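Putative Nitroreductase (Anabaena variabilis ATCC 29413, PDB 3EO7) binds flavin mononucleotide and, judging from its nitroreductase family, probably works as an FMN-dependent oxidoreductase. Local coordinates at residues P372-I380 with Y455-R466. Numbering follows the deposited sequence.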
loop_
_atom_site.group_PDB
_atom_site.type_symbol
_atom_site.label_atom_id
_atom_site.label_comp_id
_atom_site.label_asym_id
_atom_site.label_seq_id
_atom_site.Cartn_x
_atom_site.Cartn_y
_atom_site.Cartn_z
ATOM N N PRO A 372 -4.127 13.288 -1.200
ATOM C CA PRO A 372 -3.495 12.507 -0.141
ATOM C C PRO A 372 -2.029 12.254 -0.499
ATOM O O PRO A 372 -1.662 12.226 -1.687
ATOM C CB PRO A 372 -4.287 11.194 -0.136
ATOM C CG PRO A 372 -5.062 11.193 -1.405
ATOM C CD PRO A 372 -5.114 12.513 -1.969
ATOM N N ASP A 373 -1.191 12.087 0.514
ATOM C CA ASP A 373 0.205 11.893 0.266
ATOM C C ASP A 373 0.498 10.503 -0.314
ATOM O O ASP A 373 -0.012 9.473 0.177
ATOM C CB ASP A 373 1.027 12.003 1.557
ATOM C CG ASP A 373 1.074 13.392 2.117
ATOM O OD1 ASP A 373 0.757 14.387 1.414
ATOM O OD2 ASP A 373 1.525 13.506 3.269
ATOM N N TYR A 374 1.365 10.522 -1.317
ATOM C CA TYR A 374 2.047 9.360 -1.864
ATOM C C TYR A 374 3.533 9.720 -1.816
ATOM O O TYR A 374 3.908 10.874 -1.630
ATOM C CB TYR A 374 1.654 9.117 -3.316
ATOM C CG TYR A 374 0.235 8.598 -3.467
ATOM C CD1 TYR A 374 -0.848 9.461 -3.444
ATOM C CD2 TYR A 374 -0.028 7.244 -3.643
ATOM C CE1 TYR A 374 -2.155 8.979 -3.594
ATOM C CE2 TYR A 374 -1.327 6.777 -3.791
ATOM C CZ TYR A 374 -2.378 7.650 -3.764
ATOM O OH TYR A 374 -3.668 7.194 -3.901
ATOM N N PHE A 375 4.394 8.750 -2.079
ATOM C CA PHE A 375 5.832 9.006 -2.138
ATOM C C PHE A 375 6.140 9.748 -3.423
ATOM O O PHE A 375 6.656 10.884 -3.389
ATOM C CB PHE A 375 6.628 7.707 -1.970
ATOM C CG PHE A 375 6.415 7.074 -0.648
ATOM C CD1 PHE A 375 6.937 7.667 0.494
ATOM C CD2 PHE A 375 5.701 5.894 -0.513
ATOM C CE1 PHE A 375 6.726 7.112 1.734
ATOM C CE2 PHE A 375 5.479 5.346 0.725
ATOM C CZ PHE A 375 6.013 5.938 1.852
ATOM N N ASP A 376 5.803 9.155 -4.572
ATOM C CA ASP A 376 5.918 9.872 -5.837
ATOM C C ASP A 376 5.163 9.188 -6.955
ATOM O O ASP A 376 5.703 8.323 -7.640
ATOM C CB ASP A 376 7.389 10.097 -6.238
ATOM C CG ASP A 376 7.529 11.118 -7.366
ATOM O OD1 ASP A 376 6.511 11.469 -7.969
ATOM O OD2 ASP A 376 8.652 11.568 -7.633
ATOM N N LEU A 377 3.913 9.577 -7.145
ATOM C CA LEU A 377 3.085 9.011 -8.228
ATOM C C LEU A 377 3.566 9.323 -9.618
ATOM O O LEU A 377 3.223 8.619 -10.585
ATOM C CB LEU A 377 1.637 9.409 -8.061
ATOM C CG LEU A 377 0.849 8.678 -6.992
ATOM C CD1 LEU A 377 -0.617 9.059 -7.120
ATOM C CD2 LEU A 377 1.027 7.165 -7.125
ATOM N N ASN A 378 4.413 10.345 -9.746
ATOM C CA ASN A 378 4.971 10.634 -11.047
ATOM C C ASN A 378 5.819 9.494 -11.608
ATOM O O ASN A 378 6.104 9.484 -12.789
ATOM C CB ASN A 378 5.785 11.899 -11.024
ATOM C CG ASN A 378 4.931 13.124 -10.777
ATOM O OD1 ASN A 378 3.842 13.273 -11.356
ATOM N ND2 ASN A 378 5.418 14.006 -9.915
ATOM N N LEU A 379 6.209 8.538 -10.756
ATOM C CA LEU A 379 7.038 7.434 -11.159
ATOM C C LEU A 379 6.233 6.197 -11.615
ATOM O O LEU A 379 6.819 5.217 -12.054
ATOM C CB LEU A 379 7.951 7.034 -10.007
ATOM C CG LEU A 379 8.824 8.141 -9.402
ATOM C CD1 LEU A 379 9.673 7.582 -8.263
ATOM C CD2 LEU A 379 9.699 8.772 -10.487
ATOM N N ILE A 380 4.918 6.244 -11.442
ATOM C CA ILE A 380 4.075 5.088 -11.710
ATOM C C ILE A 380 3.151 5.353 -12.901
ATOM O O ILE A 380 2.533 6.420 -13.006
ATOM C CB ILE A 380 3.250 4.745 -10.464
ATOM C CG1 ILE A 380 4.190 4.165 -9.377
ATOM C CG2 ILE A 380 2.112 3.738 -10.786
ATOM C CD1 ILE A 380 3.590 4.162 -8.112
ATOM N N TYR A 455 9.321 2.870 -2.303
ATOM C CA TYR A 455 8.349 3.920 -2.596
ATOM C C TYR A 455 7.389 3.493 -3.682
ATOM O O TYR A 455 6.179 3.717 -3.589
ATOM C CB TYR A 455 9.022 5.214 -3.013
ATOM C CG TYR A 455 9.996 5.849 -2.016
ATOM C CD1 TYR A 455 9.850 5.693 -0.637
ATOM C CD2 TYR A 455 10.992 6.713 -2.463
ATOM C CE1 TYR A 455 10.685 6.320 0.227
ATOM C CE2 TYR A 455 11.865 7.362 -1.585
ATOM C CZ TYR A 455 11.705 7.157 -0.217
ATOM O OH TYR A 455 12.527 7.794 0.703
ATOM N N LEU A 456 7.929 2.882 -4.718
ATOM C CA LEU A 456 7.110 2.455 -5.854
ATOM C C LEU A 456 6.048 1.436 -5.440
ATOM O O LEU A 456 4.866 1.537 -5.841
ATOM C CB LEU A 456 7.989 1.822 -6.955
ATOM C CG LEU A 456 8.967 2.718 -7.686
ATOM C CD1 LEU A 456 9.940 1.942 -8.597
ATOM C CD2 LEU A 456 8.170 3.816 -8.462
ATOM N N HIS A 457 6.478 0.432 -4.682
ATOM C CA HIS A 457 5.609 -0.668 -4.291
ATOM C C HIS A 457 4.586 -0.176 -3.270
ATOM O O HIS A 457 3.413 -0.526 -3.368
ATOM C CB HIS A 457 6.443 -1.866 -3.807
ATOM C CG HIS A 457 7.062 -2.634 -4.926
ATOM N ND1 HIS A 457 8.220 -2.226 -5.566
ATOM C CD2 HIS A 457 6.666 -3.767 -5.551
ATOM C CE1 HIS A 457 8.515 -3.091 -6.519
ATOM N NE2 HIS A 457 7.583 -4.023 -6.548
HETATM N N MSE A 458 5.013 0.687 -2.334
HETATM C CA MSE A 458 4.042 1.249 -1.384
HETATM C C MSE A 458 3.005 2.113 -2.122
HETATM O O MSE A 458 1.807 2.036 -1.841
HETATM C CB MSE A 458 4.719 2.015 -0.267
HETATM C CG MSE A 458 5.373 1.067 0.735
HETATM SE SE MSE A 458 6.084 1.996 2.292
HETATM C CE MSE A 458 7.639 2.802 1.534
ATOM N N ASP A 459 3.437 2.928 -3.076
ATOM C CA ASP A 459 2.481 3.744 -3.830
ATOM C C ASP A 459 1.494 2.885 -4.630
ATOM O O ASP A 459 0.304 3.199 -4.665
ATOM C CB ASP A 459 3.190 4.727 -4.754
ATOM C CG ASP A 459 3.721 5.960 -4.022
ATOM O OD1 ASP A 459 3.343 6.202 -2.831
ATOM O OD2 ASP A 459 4.545 6.691 -4.671
ATOM N N ALA A 460 1.978 1.817 -5.273
ATOM C CA ALA A 460 1.116 0.914 -6.021
ATOM C C ALA A 460 0.092 0.242 -5.123
ATOM O O ALA A 460 -1.098 0.128 -5.485
ATOM C CB ALA A 460 1.949 -0.127 -6.790
ATOM N N GLY A 461 0.516 -0.185 -3.936
ATOM C CA GLY A 461 -0.423 -0.767 -2.969
ATOM C C GLY A 461 -1.455 0.236 -2.483
ATOM O O GLY A 461 -2.608 -0.112 -2.254
ATOM N N HIS A 462 -1.048 1.492 -2.325
ATOM C CA HIS A 462 -1.934 2.573 -1.902
ATOM C C HIS A 462 -3.013 2.784 -2.996
ATOM O O HIS A 462 -4.216 2.773 -2.715
ATOM C CB HIS A 462 -1.089 3.820 -1.607
ATOM C CG HIS A 462 -1.852 5.017 -1.106
ATOM N ND1 HIS A 462 -1.191 6.119 -0.599
ATOM C CD2 HIS A 462 -3.177 5.313 -1.040
ATOM C CE1 HIS A 462 -2.075 7.041 -0.260
ATOM N NE2 HIS A 462 -3.285 6.579 -0.504
ATOM N N LEU A 463 -2.597 2.937 -4.244
ATOM C CA LEU A 463 -3.554 2.996 -5.370
ATOM C C LEU A 463 -4.439 1.748 -5.349
ATOM O O LEU A 463 -5.657 1.845 -5.499
ATOM C CB LEU A 463 -2.805 3.117 -6.704
ATOM C CG LEU A 463 -2.052 4.419 -6.967
ATOM C CD1 LEU A 463 -1.249 4.274 -8.289
ATOM C CD2 LEU A 463 -3.026 5.639 -7.022
ATOM N N GLY A 464 -3.820 0.585 -5.200
ATOM C CA GLY A 464 -4.551 -0.670 -5.143
ATOM C C GLY A 464 -5.655 -0.660 -4.097
ATOM O O GLY A 464 -6.764 -1.109 -4.338
ATOM N N GLN A 465 -5.385 -0.094 -2.924
ATOM C CA GLN A 465 -6.405 -0.154 -1.883
ATOM C C GLN A 465 -7.604 0.711 -2.259
ATOM O O GLN A 465 -8.737 0.356 -1.968
ATOM C CB GLN A 465 -5.845 0.232 -0.523
ATOM C CG GLN A 465 -6.825 0.028 0.618
ATOM C CD GLN A 465 -7.207 -1.435 0.891
ATOM O OE1 GLN A 465 -6.723 -2.350 0.247
ATOM N NE2 GLN A 465 -8.090 -1.650 1.881
ATOM N N ARG A 466 -7.338 1.861 -2.893
ATOM C CA ARG A 466 -8.429 2.718 -3.320
ATOM C C ARG A 466 -9.266 1.977 -4.358
ATOM O O ARG A 466 -10.481 2.035 -4.323
ATOM C CB ARG A 466 -7.904 4.043 -3.859
ATOM C CG ARG A 466 -7.218 4.916 -2.795
ATOM C CD ARG A 466 -6.787 6.269 -3.357
ATOM N NE ARG A 466 -7.910 7.176 -3.637
ATOM C CZ ARG A 466 -8.314 8.160 -2.832
ATOM N NH1 ARG A 466 -7.703 8.360 -1.690
ATOM N NH2 ARG A 466 -9.327 8.947 -3.157
HETATM O O HOH W 1 6.725 5.983 -6.132
#
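Y374 holds CG opposite its carbonyl carbon (chi1 -72°) and H462 extends its imidazole away from the backbone N, which brings the two rings into an offset stack, centroids 3.8 Å apart and planes 16° from parallel. The contact lies in the second nitroreductase-family region of the chain, where the loop leading into strand 381-390 runs over helix 452-473, on whose buried middle the side chain of A460 is about 9 Å from the bound FMN. ND1 of H462 lies over one face of the tyrosine ring, toward the rim, and CD1 of L377 covers the opposite face; H462 NE2 is hydrogen-bonded to E197 of helix 181-202. A serine in place of Y374 would probably strip the H462 ring of its stacking partner and L377 CD1 of the face it covers, leaving E197 to hold the imidazole with less support. One turn earlier, the D459 carboxylate grips two successive backbone amides through its syn lone pairs: F375 N to OD1 at 2.9 Å (170°) and D376 N to OD2 at 2.8 Å. F375 CE2 is 3.4 Å from M458 CE, part of an oblique Met-aromatic contact with this selenomethionine, while CD1 of Y455 lies over one face of the F375 ring. CD1 of I380 touches CB of D459 at 3.4 Å. A water completes the polar cluster, donating to D459 OD2 at 2.7 Å and to the carbonyl O of D376 at 3.0 Å.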